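Local coordinates for SCARECROW-LIKE protein 7 (PDB 5HYZ) that binds DNA in vitro through its GRAS domain and probably acts as a transcription factor in rice development and abiotic stress resistance, at residues Ala258-Arg263 against Glu364-Leu369; Tyr349-Leu354 against Leu359-Glu364. All coordinates share one frame; numbering follows the deposited sequence.

Contact 1. Residues Ala258-Arg263 against Glu364-Leu369; sequences ALSYYR and EKRPLL
Tyr261, on helix 251-272, meets Arg366 and Leu368, two residues whose side chains reach the helix from the start of strand 366-374. Within the GRAS domain this joins the predicted PFYRE region, which holds the helix, to the predicted SAW region, which holds the strand. Arg366 supplies the charged group of the contact, but what it touches on Tyr261 is carbon. Its chain bends at chi2 (42°), which carries the guanidinium in against the helix, where NH2 lies 3.6 Å from Tyr261 CB. Tyr261 CD1 sits over one face of the guanidinium, yet the ring and guanidinium planes stand 69° apart, so the two groups do not stack.

The apolar part is a meeting of Tyr261 with Leu368, whose methyl CD2 touches ring atom CD1 of Tyr261 at 3.8 Å.

Among the polar groups, the backbone oxygen of Leu368 lies near the plane of the Tyr261 ring, at its edge, 3.7 Å from CE1. Ser260 OG approaches NE of Arg366 obliquely at 4.2 Å. The charged ends of Arg263 and Glu364 lie near each other without contact, NH2 to OE2 being 4.7 Å.

With the helix and strand segments crossing at 83°, contact is confined to a few side chains. The chemistry implies that helix and strand cohere mainly by van der Waals contact, while Arg366 NH1 makes a weak hydrogen bond to the carbonyl oxygen of Glu243.

Contact 2. Residues Tyr349-Leu354 against Leu359-Glu364; sequences YSLVEL and LSLAWE
Different first torsions bring Tyr349 and Trp363 together: the tyrosine has CG anti to its carbonyl carbon (chi1 -66°), whereas the tryptophan has CG anti to the backbone N (chi1 178°). The indole thereby presents the edge of its six-membered ring to the face of the tyrosine, a T-shaped pair with centroids 5.0 Å apart and planes at 78°. Trp363 CE3 makes the nearest approach, 3.6 Å from Tyr349 CE1, toward the rim of the phenol ring. Glu267 of helix 251-272 accepts a hydrogen bond from the indole NE1, fixing the tryptophan from its far end, and Tyr343 adds a second edge-to-face partner to Tyr349.

Next to this pair, methyl CD1 of Leu361 lies 4.0 Å from Tyr349 CD1, and Leu351 continues the same face toward Leu359. The face then turns polar: Glu353, which forms a salt bridge with Arg333, lays its carboxylate beside the methyl of Leu359, OE2 to CD1 being 3.7 Å. Phe92 of helix 89-104 packs on Leu351, Leu359 and Leu361. On the reverse face the side chains are small, with Val352 CG2 and Ala362 CB in contact at 3.8 Å; Ser360 OG is hydrogen-bonded to Thr370.

Four backbone hydrogen bonds join the strands, two each in the pairs Ser350-Ala362 and Val352-Ser360. Those from Val352 N to Ser360 O and from Ala362 N to Ser350 O are the straighter ones, while the longest runs from Ser350 N to Ala362 O, at 3.0 Å. Alternating hydrogen-bonded and non-hydrogen-bonded pairs show antiparallel pairing, and the short connection between the strands makes them a beta hairpin, here in the predicted SAW region of the GRAS domain, its leucine face covered by helix 89-104.

Contact 1 and contact 2 share Glu364, where the chain leaves strand 358-363 before entering strand 366-374, and their centres are about 10 Å apart. They are joined through the backbone: Leu368 N lies 2.7 Å from Leu361 O, and Leu369 O lies 2.9 Å from Leu361 N, both probable hydrogen bonds. Leu368 and Leu369 thus both face Leu361, forming a classic beta bulge. Strand 366-374 therefore pairs with the hairpin of contact 2, while its first residues pack on helix 251-272 in contact 1. That helix also receives Trp363, so it takes part in contact 1 and borders contact 2, and joins parts of the predicted PFYRE and SAW regions.

Contact 1. Residues Ala258-Arg263 against Glu364-Leu369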
ATOM      1  N   ALA A 258     -29.394   2.324  -2.541  1.00 17.29           N
ATOM      2  CA  ALA A 258     -28.330   3.115  -3.154  1.00 19.62           C
ATOM      3  C   ALA A 258     -27.889   4.226  -2.220  1.00 18.30           C
ATOM      4  O   ALA A 258     -26.699   4.464  -2.060  1.00 17.91           O
ATOM      5  CB  ALA A 258     -28.790   3.683  -4.558  1.00 18.24           C
ATOM      6  N   LEU A 259     -28.841   4.911  -1.594  1.00 18.54           N
ATOM      7  CA  LEU A 259     -28.473   6.028  -0.715  1.00 19.56           C
ATOM      8  C   LEU A 259     -27.624   5.562   0.455  1.00 20.46           C
ATOM      9  O   LEU A 259     -26.629   6.172   0.800  1.00 19.78           O
ATOM     10  CB  LEU A 259     -29.717   6.760  -0.199  1.00 20.24           C
ATOM     11  CG  LEU A 259     -29.392   8.088   0.489  1.00 21.83           C
ATOM     12  CD1 LEU A 259     -28.886   9.118  -0.537  1.00 20.91           C
ATOM     13  CD2 LEU A 259     -30.644   8.569   1.192  1.00 25.01           C
ATOM     14  N   SER A 260     -27.994   4.430   1.044  1.00 21.11           N
ATOM     15  CA  SER A 260     -27.205   3.913   2.164  1.00 20.72           C
ATOM     16  C   SER A 260     -25.780   3.454   1.744  1.00 23.39           C
ATOM     17  O   SER A 260     -24.748   3.769   2.381  1.00 20.53           O
ATOM     18  CB  SER A 260     -27.965   2.746   2.803  1.00 23.58           C
ATOM     19  OG  SER A 260     -27.073   2.058   3.651  1.00 33.20           O
ATOM     20  N   TYR A 261     -25.738   2.721   0.636  1.00 19.59           N
ATOM     21  CA  TYR A 261     -24.465   2.279   0.057  1.00 20.07           C
ATOM     22  C   TYR A 261     -23.510   3.454  -0.282  1.00 20.35           C
ATOM     23  O   TYR A 261     -22.324   3.524   0.141  1.00 19.00           O
ATOM     24  CB  TYR A 261     -24.788   1.444  -1.177  1.00 17.83           C
ATOM     25  CG  TYR A 261     -23.602   1.035  -2.007  1.00 17.47           C
ATOM     26  CD1 TYR A 261     -22.700   0.028  -1.596  1.00 23.55           C
ATOM     27  CD2 TYR A 261     -23.399   1.624  -3.213  1.00 23.45           C
ATOM     28  CE1 TYR A 261     -21.608  -0.293  -2.413  1.00 20.53           C
ATOM     29  CE2 TYR A 261     -22.343   1.276  -4.018  1.00 27.50           C
ATOM     30  CZ  TYR A 261     -21.464   0.338  -3.612  1.00 21.86           C
ATOM     31  OH  TYR A 261     -20.459   0.118  -4.535  1.00 33.48           O
ATOM     32  N   TYR A 262     -24.024   4.414  -1.049  1.00 17.61           N
ATOM     33  CA  TYR A 262     -23.179   5.541  -1.429  1.00 17.95           C
ATOM     34  C   TYR A 262     -22.854   6.439  -0.225  1.00 18.30           C
ATOM     35  O   TYR A 262     -21.808   7.077  -0.203  1.00 18.67           O
ATOM     36  CB  TYR A 262     -23.842   6.327  -2.593  1.00 16.25           C
ATOM     37  CG  TYR A 262     -23.546   5.618  -3.902  1.00 16.48           C
ATOM     38  CD1 TYR A 262     -22.263   5.643  -4.447  1.00 18.22           C
ATOM     39  CD2 TYR A 262     -24.526   4.842  -4.541  1.00 16.46           C
ATOM     40  CE1 TYR A 262     -21.971   4.928  -5.593  1.00 19.05           C
ATOM     41  CE2 TYR A 262     -24.254   4.171  -5.684  1.00 20.58           C
ATOM     42  CZ  TYR A 262     -22.949   4.209  -6.202  1.00 20.85           C
ATOM     43  OH  TYR A 262     -22.635   3.499  -7.325  1.00 21.43           O
ATOM     44  N   ARG A 263     -23.716   6.480   0.786  1.00 18.84           N
ATOM     45  CA  ARG A 263     -23.354   7.234   1.999  1.00 22.03           C
ATOM     46  C   ARG A 263     -22.058   6.682   2.595  1.00 21.45           C
ATOM     47  O   ARG A 263     -21.126   7.436   2.893  1.00 22.07           O
ATOM     48  CB  ARG A 263     -24.466   7.171   3.057  1.00 25.12           C
ATOM     49  CG  ARG A 263     -24.188   8.123   4.232  1.00 27.65           C
ATOM     50  CD  ARG A 263     -25.051   7.878   5.460  1.00 35.31           C
ATOM     51  NE  ARG A 263     -24.726   6.615   6.120  1.00 51.43           N
ATOM     52  CZ  ARG A 263     -25.336   6.154   7.215  1.00 59.47           C
ATOM     53  NH1 ARG A 263     -26.314   6.853   7.808  1.00 56.53           N
ATOM     54  NH2 ARG A 263     -24.961   4.982   7.723  1.00 62.96           N
ATOM     55  N   GLU A 364     -18.011   1.210   8.654  1.00 18.69           N
ATOM     56  CA  GLU A 364     -18.962   1.321   9.795  1.00 23.53           C
ATOM     57  C   GLU A 364     -19.935   0.139   9.827  1.00 23.38           C
ATOM     58  O   GLU A 364     -21.148   0.306   9.961  1.00 24.75           O
ATOM     59  CB  GLU A 364     -19.730   2.655   9.724  1.00 28.07           C
ATOM     60  CG  GLU A 364     -19.977   3.272  11.101  1.00 44.27           C
ATOM     61  CD  GLU A 364     -20.104   4.783  11.003  1.00 57.99           C
ATOM     62  OE1 GLU A 364     -19.183   5.491  11.479  1.00 57.99           O
ATOM     63  OE2 GLU A 364     -21.106   5.255  10.411  1.00 55.70           O
ATOM     64  N   LYS A 365     -19.365  -1.046   9.655  1.00 18.42           N
ATOM     65  CA  LYS A 365     -20.043  -2.336   9.680  1.00 17.31           C
ATOM     66  C   LYS A 365     -21.037  -2.603   8.557  1.00 17.16           C
ATOM     67  O   LYS A 365     -21.690  -3.639   8.574  1.00 20.84           O
ATOM     68  CB  LYS A 365     -20.721  -2.516  11.041  1.00 26.35           C
ATOM     69  CG  LYS A 365     -19.665  -2.355  12.148  1.00 26.67           C
ATOM     70  CD  LYS A 365     -20.009  -3.161  13.420  1.00 38.23           C
ATOM     71  CE  LYS A 365     -19.048  -2.778  14.570  1.00 49.30           C
ATOM     72  NZ  LYS A 365     -17.596  -2.876  14.150  1.00 53.23           N
ATOM     73  N   ARG A 366     -21.060  -1.751   7.553  1.00 17.15           N
ATOM     74  CA  ARG A 366     -21.890  -1.944   6.372  1.00 20.19           C
ATOM     75  C   ARG A 366     -21.015  -2.512   5.234  1.00 17.57           C
ATOM     76  O   ARG A 366     -20.128  -1.826   4.780  1.00 17.73           O
ATOM     77  CB  ARG A 366     -22.521  -0.593   5.979  1.00 21.94           C
ATOM     78  CG  ARG A 366     -22.897  -0.251   4.486  1.00 41.75           C
ATOM     79  CD  ARG A 366     -23.543  -1.368   3.726  1.00 42.78           C
ATOM     80  NE  ARG A 366     -24.337  -0.992   2.551  1.00 46.16           N
ATOM     81  CZ  ARG A 366     -24.709  -1.912   1.662  1.00 48.63           C
ATOM     82  NH1 ARG A 366     -24.297  -3.176   1.848  1.00 46.49           N
ATOM     83  NH2 ARG A 366     -25.468  -1.613   0.610  1.00 30.34           N
ATOM     84  N   PRO A 367     -21.302  -3.725   4.799  1.00 16.42           N
ATOM     85  CA  PRO A 367     -20.523  -4.404   3.745  1.00 14.71           C
ATOM     86  C   PRO A 367     -20.559  -3.573   2.473  1.00 17.46           C
ATOM     87  O   PRO A 367     -21.662  -3.156   2.099  1.00 17.63           O
ATOM     88  CB  PRO A 367     -21.271  -5.740   3.553  1.00 17.81           C
ATOM     89  CG  PRO A 367     -22.055  -5.934   4.791  1.00 28.44           C
ATOM     90  CD  PRO A 367     -22.333  -4.601   5.387  1.00 24.42           C
ATOM     91  N   LEU A 368     -19.420  -3.349   1.812  1.00 16.52           N
ATOM     92  CA  LEU A 368     -19.406  -2.559   0.596  1.00 14.64           C
ATOM     93  C   LEU A 368     -18.891  -3.330  -0.594  1.00 13.74           C
ATOM     94  O   LEU A 368     -19.399  -3.147  -1.721  1.00 15.84           O
ATOM     95  CB  LEU A 368     -18.534  -1.319   0.746  1.00 17.29           C
ATOM     96  CG  LEU A 368     -19.027  -0.277   1.744  1.00 26.59           C
ATOM     97  CD1 LEU A 368     -18.108   0.918   1.724  1.00 20.68           C
ATOM     98  CD2 LEU A 368     -20.511   0.146   1.461  1.00 22.58           C
ATOM     99  N   LEU A 369     -17.877  -4.157  -0.359  1.00 15.03           N
ATOM    100  CA  LEU A 369     -17.216  -4.876  -1.534  1.00 12.72           C
ATOM    101  C   LEU A 369     -17.029  -6.309  -1.094  1.00 16.53           C
ATOM    102  O   LEU A 369     -16.358  -6.566  -0.084  1.00 15.71           O
ATOM    103  CB  LEU A 369     -15.860  -4.258  -1.883  1.00 15.20           C
ATOM    104  CG  LEU A 369     -15.398  -4.557  -3.323  1.00 23.21           C
ATOM    105  CD1 LEU A 369     -14.163  -3.739  -3.596  1.00 27.26           C
ATOM    106  CD2 LEU A 369     -15.047  -5.987  -3.514  1.00 22.77           C
TER

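Contact 2. Residues Tyr349-Leu354 against Leu359-Glu364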
ATOM      1  N   TYR A 349     -12.950   0.922   8.503  1.00 19.17           N
ATOM      2  CA  TYR A 349     -12.989  -0.353   7.775  1.00 16.05           C
ATOM      3  C   TYR A 349     -12.988  -1.549   8.670  1.00 20.16           C
ATOM      4  O   TYR A 349     -12.313  -1.565   9.719  1.00 18.83           O
ATOM      5  CB  TYR A 349     -11.791  -0.447   6.823  1.00 14.63           C
ATOM      6  CG  TYR A 349     -11.842   0.571   5.719  1.00 13.74           C
ATOM      7  CD1 TYR A 349     -12.849   0.533   4.714  1.00 18.15           C
ATOM      8  CD2 TYR A 349     -10.881   1.563   5.649  1.00 17.61           C
ATOM      9  CE1 TYR A 349     -12.859   1.461   3.683  1.00 18.40           C
ATOM     10  CE2 TYR A 349     -10.901   2.489   4.626  1.00 21.13           C
ATOM     11  CZ  TYR A 349     -11.924   2.446   3.657  1.00 20.67           C
ATOM     12  OH  TYR A 349     -11.909   3.392   2.650  1.00 22.17           O
ATOM     13  N   SER A 350     -13.742  -2.568   8.294  1.00 14.28           N
ATOM     14  CA  SER A 350     -13.666  -3.864   8.982  1.00 17.89           C
ATOM     15  C   SER A 350     -14.051  -4.946   8.027  1.00 17.55           C
ATOM     16  O   SER A 350     -14.488  -4.641   6.923  1.00 16.95           O
ATOM     17  CB  SER A 350     -14.615  -3.936  10.218  1.00 17.26           C
ATOM     18  OG  SER A 350     -15.970  -3.989   9.818  1.00 20.83           O
ATOM     19  N   LEU A 351     -13.894  -6.193   8.438  1.00 15.64           N
ATOM     20  CA  LEU A 351     -14.304  -7.326   7.591  1.00 16.38           C
ATOM     21  C   LEU A 351     -15.545  -7.948   8.131  1.00 22.17           C
ATOM     22  O   LEU A 351     -15.677  -8.143   9.338  1.00 19.80           O
ATOM     23  CB  LEU A 351     -13.189  -8.390   7.517  1.00 17.29           C
ATOM     24  CG  LEU A 351     -11.882  -8.147   6.778  1.00 29.32           C
ATOM     25  CD1 LEU A 351     -12.111  -7.524   5.384  1.00 25.77           C
ATOM     26  CD2 LEU A 351     -10.883  -7.321   7.531  1.00 30.81           C
ATOM     27  N   VAL A 352     -16.468  -8.279   7.254  1.00 15.90           N
ATOM     28  CA  VAL A 352     -17.749  -8.918   7.624  1.00 18.94           C
ATOM     29  C   VAL A 352     -17.981 -10.176   6.825  1.00 23.56           C
ATOM     30  O   VAL A 352     -17.830 -10.162   5.590  1.00 21.02           O
ATOM     31  CB  VAL A 352     -18.912  -7.935   7.381  1.00 26.62           C
ATOM     32  CG1 VAL A 352     -20.258  -8.644   7.437  1.00 30.17           C
ATOM     33  CG2 VAL A 352     -18.830  -6.797   8.419  1.00 21.04           C
ATOM     34  N   GLU A 353     -18.325 -11.272   7.490  1.00 19.90           N
ATOM     35  CA  GLU A 353     -18.625 -12.500   6.749  1.00 24.46           C
ATOM     36  C   GLU A 353     -20.081 -12.485   6.326  1.00 26.64           C
ATOM     37  O   GLU A 353     -20.957 -12.120   7.113  1.00 23.24           O
ATOM     38  CB  GLU A 353     -18.327 -13.720   7.627  1.00 26.47           C
ATOM     39  CG  GLU A 353     -17.058 -13.591   8.440  1.00 35.91           C
ATOM     40  CD  GLU A 353     -15.900 -14.240   7.767  1.00 42.98           C
ATOM     41  OE1 GLU A 353     -16.157 -14.949   6.765  1.00 45.69           O
ATOM     42  OE2 GLU A 353     -14.738 -14.036   8.213  1.00 48.49           O
ATOM     43  N   LEU A 354     -20.383 -12.853   5.092  1.00 19.28           N
ATOM     44  CA  LEU A 354     -21.782 -12.999   4.677  1.00 16.37           C
ATOM     45  C   LEU A 354     -21.956 -14.431   4.208  1.00 21.50           C
ATOM     46  O   LEU A 354     -21.051 -15.013   3.595  1.00 19.19           O
ATOM     47  CB  LEU A 354     -22.176 -12.008   3.560  1.00 18.73           C
ATOM     48  CG  LEU A 354     -21.905 -10.546   3.853  1.00 22.01           C
ATOM     49  CD1 LEU A 354     -22.060  -9.707   2.602  1.00 22.73           C
ATOM     50  CD2 LEU A 354     -22.859 -10.052   4.921  1.00 30.19           C
ATOM     51  N   LEU A 359     -16.689 -12.910   1.838  1.00 12.49           N
ATOM     52  CA  LEU A 359     -15.953 -12.044   2.793  1.00 13.55           C
ATOM     53  C   LEU A 359     -16.120 -10.656   2.284  1.00 15.56           C
ATOM     54  O   LEU A 359     -15.875 -10.411   1.120  1.00 12.80           O
ATOM     55  CB  LEU A 359     -14.473 -12.409   2.871  1.00 11.95           C
ATOM     56  CG  LEU A 359     -13.677 -11.552   3.881  1.00 15.91           C
ATOM     57  CD1 LEU A 359     -14.155 -11.796   5.300  1.00 17.83           C
ATOM     58  CD2 LEU A 359     -12.236 -11.934   3.767  1.00 16.31           C
ATOM     59  N   SER A 360     -16.532  -9.705   3.115  1.00 11.31           N
ATOM     60  CA  SER A 360     -16.803  -8.375   2.596  1.00 13.15           C
ATOM     61  C   SER A 360     -16.029  -7.328   3.371  1.00 15.56           C
ATOM     62  O   SER A 360     -15.891  -7.422   4.622  1.00 17.58           O
ATOM     63  CB  SER A 360     -18.328  -8.110   2.667  1.00 17.05           C
ATOM     64  OG  SER A 360     -18.653  -6.882   2.067  1.00 23.38           O
ATOM     65  N   LEU A 361     -15.575  -6.307   2.659  1.00 15.30           N
ATOM     66  CA  LEU A 361     -14.944  -5.157   3.270  1.00 12.64           C
ATOM     67  C   LEU A 361     -16.070  -4.180   3.528  1.00 16.78           C
ATOM     68  O   LEU A 361     -16.858  -3.859   2.634  1.00 15.02           O
ATOM     69  CB  LEU A 361     -13.884  -4.564   2.359  1.00 12.86           C
ATOM     70  CG  LEU A 361     -13.285  -3.218   2.712  1.00 16.68           C
ATOM     71  CD1 LEU A 361     -12.544  -3.409   4.057  1.00 17.15           C
ATOM     72  CD2 LEU A 361     -12.327  -2.720   1.616  1.00 20.05           C
ATOM     73  N   ALA A 362     -16.164  -3.780   4.805  1.00 13.43           N
ATOM     74  CA  ALA A 362     -17.229  -2.914   5.287  1.00 14.23           C
ATOM     75  C   ALA A 362     -16.762  -1.558   5.783  1.00 17.57           C
ATOM     76  O   ALA A 362     -15.617  -1.402   6.201  1.00 15.97           O
ATOM     77  CB  ALA A 362     -17.979  -3.664   6.429  1.00 13.50           C
ATOM     78  N   TRP A 363     -17.666  -0.575   5.727  1.00 17.45           N
ATOM     79  CA  TRP A 363     -17.428   0.745   6.316  1.00 16.06           C
ATOM     80  C   TRP A 363     -18.470   0.954   7.416  1.00 19.60           C
ATOM     81  O   TRP A 363     -19.662   0.823   7.137  1.00 16.90           O
ATOM     82  CB  TRP A 363     -17.540   1.866   5.262  1.00 17.07           C
ATOM     83  CG  TRP A 363     -17.342   3.219   5.888  1.00 20.29           C
ATOM     84  CD1 TRP A 363     -18.340   4.055   6.343  1.00 24.18           C
ATOM     85  CD2 TRP A 363     -16.090   3.909   6.144  1.00 19.46           C
ATOM     86  NE1 TRP A 363     -17.789   5.207   6.850  1.00 23.31           N
ATOM     87  CE2 TRP A 363     -16.419   5.158   6.733  1.00 23.31           C
ATOM     88  CE3 TRP A 363     -14.738   3.616   5.897  1.00 18.57           C
ATOM     89  CZ2 TRP A 363     -15.445   6.083   7.107  1.00 23.45           C
ATOM     90  CZ3 TRP A 363     -13.785   4.525   6.261  1.00 20.52           C
ATOM     91  CH2 TRP A 363     -14.138   5.752   6.864  1.00 22.89           C
ATOM     92  N   GLU A 364     -18.011   1.210   8.654  1.00 18.69           N
ATOM     93  CA  GLU A 364     -18.962   1.321   9.795  1.00 23.53           C
ATOM     94  C   GLU A 364     -19.935   0.139   9.827  1.00 23.38           C
ATOM     95  O   GLU A 364     -21.148   0.306   9.961  1.00 24.75           O
ATOM     96  CB  GLU A 364     -19.730   2.655   9.724  1.00 28.07           C
ATOM     97  CG  GLU A 364     -19.977   3.272  11.101  1.00 44.27           C
ATOM     98  CD  GLU A 364     -20.104   4.783  11.003  1.00 57.99           C
ATOM     99  OE1 GLU A 364     -19.183   5.491  11.479  1.00 57.99           O
ATOM    100  OE2 GLU A 364     -21.106   5.255  10.411  1.00 55.70           O
TER